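Local coordinates for ferritin like protein (Caulobacter vibrioides, PDB 3HL1), which is of unknown function but belongs to the ferritin-like family and probably binds metal within a largely helical fold, at residues N63-A67 with Y68-P72. Residues are numbered along the deposited sequence; the frame is centred on the assembly and turned at random.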
loop_
_atom_site.group_PDB
_atom_site.type_symbol
_atom_site.label_atom_id
_atom_site.label_comp_id
_atom_site.label_asym_id
_atom_site.label_seq_id
_atom_site.Cartn_x
_atom_site.Cartn_y
_atom_site.Cartn_z
ATOM N N ASN A 63 -1.688 -12.397 -5.903
ATOM C CA ASN A 63 -2.050 -13.815 -5.820
ATOM C C ASN A 63 -3.545 -14.054 -5.983
ATOM O O ASN A 63 -3.952 -14.937 -6.742
ATOM C CB ASN A 63 -1.550 -14.456 -4.475
ATOM C CG ASN A 63 -0.066 -14.674 -4.462
ATOM O OD1 ASN A 63 0.614 -14.551 -5.505
ATOM N ND2 ASN A 63 0.481 -15.045 -3.255
ATOM N N ILE A 64 -4.355 -13.225 -5.359
ATOM C CA ILE A 64 -5.804 -13.330 -5.508
ATOM C C ILE A 64 -6.196 -13.024 -6.968
ATOM O O ILE A 64 -6.956 -13.749 -7.586
ATOM C CB ILE A 64 -6.556 -12.341 -4.570
ATOM C CG1 ILE A 64 -6.296 -12.674 -3.085
ATOM C CG2 ILE A 64 -8.096 -12.382 -4.867
ATOM C CD1 ILE A 64 -6.744 -11.561 -2.155
ATOM N N ALA A 65 -5.717 -11.899 -7.492
ATOM C CA ALA A 65 -6.039 -11.475 -8.859
ATOM C C ALA A 65 -5.619 -12.569 -9.837
ATOM O O ALA A 65 -6.363 -12.904 -10.761
ATOM C CB ALA A 65 -5.351 -10.135 -9.196
ATOM N N ASN A 66 -4.402 -13.071 -9.692
ATOM C CA ASN A 66 -3.918 -14.106 -10.583
ATOM C C ASN A 66 -4.741 -15.396 -10.555
ATOM O O ASN A 66 -4.936 -16.046 -11.614
ATOM C CB ASN A 66 -2.413 -14.409 -10.401
ATOM C CG ASN A 66 -1.554 -13.508 -11.214
ATOM O OD1 ASN A 66 -1.600 -13.523 -12.455
ATOM N ND2 ASN A 66 -0.804 -12.651 -10.536
ATOM N N ALA A 67 -5.199 -15.786 -9.381
ATOM C CA ALA A 67 -6.096 -16.936 -9.251
ATOM C C ALA A 67 -7.377 -16.749 -10.085
ATOM O O ALA A 67 -7.880 -17.733 -10.641
ATOM C CB ALA A 67 -6.481 -17.171 -7.824
ATOM N N TYR A 68 -7.880 -15.501 -10.189
ATOM C CA TYR A 68 -9.033 -15.173 -11.023
ATOM C C TYR A 68 -8.683 -14.890 -12.506
ATOM O O TYR A 68 -9.561 -14.560 -13.293
ATOM C CB TYR A 68 -9.791 -13.976 -10.453
ATOM C CG TYR A 68 -10.646 -14.314 -9.270
ATOM C CD1 TYR A 68 -10.093 -14.495 -7.998
ATOM C CD2 TYR A 68 -12.031 -14.456 -9.405
ATOM C CE1 TYR A 68 -10.889 -14.780 -6.899
ATOM C CE2 TYR A 68 -12.834 -14.769 -8.295
ATOM C CZ TYR A 68 -12.250 -14.916 -7.053
ATOM O OH TYR A 68 -13.031 -15.244 -5.958
ATOM N N GLY A 69 -7.411 -14.986 -12.852
ATOM C CA GLY A 69 -6.921 -14.851 -14.206
ATOM C C GLY A 69 -6.344 -13.498 -14.616
ATOM O O GLY A 69 -6.093 -13.261 -15.804
ATOM N N TYR A 70 -6.176 -12.586 -13.664
ATOM C CA TYR A 70 -5.646 -11.262 -13.936
ATOM C C TYR A 70 -4.273 -11.041 -13.298
ATOM O O TYR A 70 -4.134 -11.058 -12.103
ATOM C CB TYR A 70 -6.600 -10.193 -13.401
ATOM C CG TYR A 70 -6.186 -8.764 -13.629
ATOM C CD1 TYR A 70 -6.351 -8.162 -14.877
ATOM C CD2 TYR A 70 -5.638 -8.018 -12.611
ATOM C CE1 TYR A 70 -5.982 -6.842 -15.105
ATOM C CE2 TYR A 70 -5.274 -6.681 -12.803
ATOM C CZ TYR A 70 -5.420 -6.107 -14.052
ATOM O OH TYR A 70 -5.026 -4.801 -14.292
ATOM N N SER A 71 -3.273 -10.748 -14.100
ATOM C CA SER A 71 -1.951 -10.342 -13.587
ATOM C C SER A 71 -1.928 -8.816 -13.476
ATOM O O SER A 71 -2.039 -8.123 -14.470
ATOM C CB SER A 71 -0.827 -10.806 -14.524
ATOM O OG SER A 71 -0.742 -12.198 -14.626
ATOM N N PRO A 72 -1.834 -8.278 -12.254
ATOM C CA PRO A 72 -1.759 -6.809 -12.162
ATOM C C PRO A 72 -0.427 -6.224 -12.680
ATOM O O PRO A 72 0.625 -6.895 -12.723
ATOM C CB PRO A 72 -1.860 -6.525 -10.666
ATOM C CG PRO A 72 -2.199 -7.813 -10.006
ATOM C CD PRO A 72 -1.800 -8.918 -10.923
#
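Asn66 CG (chi1 -86°) and Ser71 OG (chi1 -63°) each stand beside their own backbone N, which lets OD1 and OG meet, while Tyr70 sets CG opposite its N (chi1 -179°) and turns its ring edge to the methyl of Ala65. Asn66 and Tyr70 belong to the Schellman motif that ends helix 42-67 of this ferritin-like fold, and Ser71 follows it. Gly69, the first residue to leave the helical conformation, has a positive phi, at which a CB would press on the preceding carbonyl oxygen. The last turn is closed by the bond from Tyr70 N to Ala65 O (2.9 Å) and by that from Gly69 N to Asn66 O (3.0 Å). Tyr68 N still makes a helical bond to Ile64 O (3.3 Å), and the same oxygen lies in the plane of the Tyr68 ring, at its CD1 edge. Beyond the turn the chain runs back along the helix, where CG of Pro72 packs on CB of Ala65 (4.0 Å). The two tyrosine hydroxyls tie this end to its surroundings, Tyr68 OH bonding to Met155 O and Tyr70 OH to Gln16 of helix 8-35. The bonds from Asn66 ND2 to Phe284 O and Ser62 O should fix the rotation of the amide, with OD1 directed at the serine: Ser71 OG donates to Asn66 OD1 over 2.7 Å, in the carbonyl plane and on a lone pair.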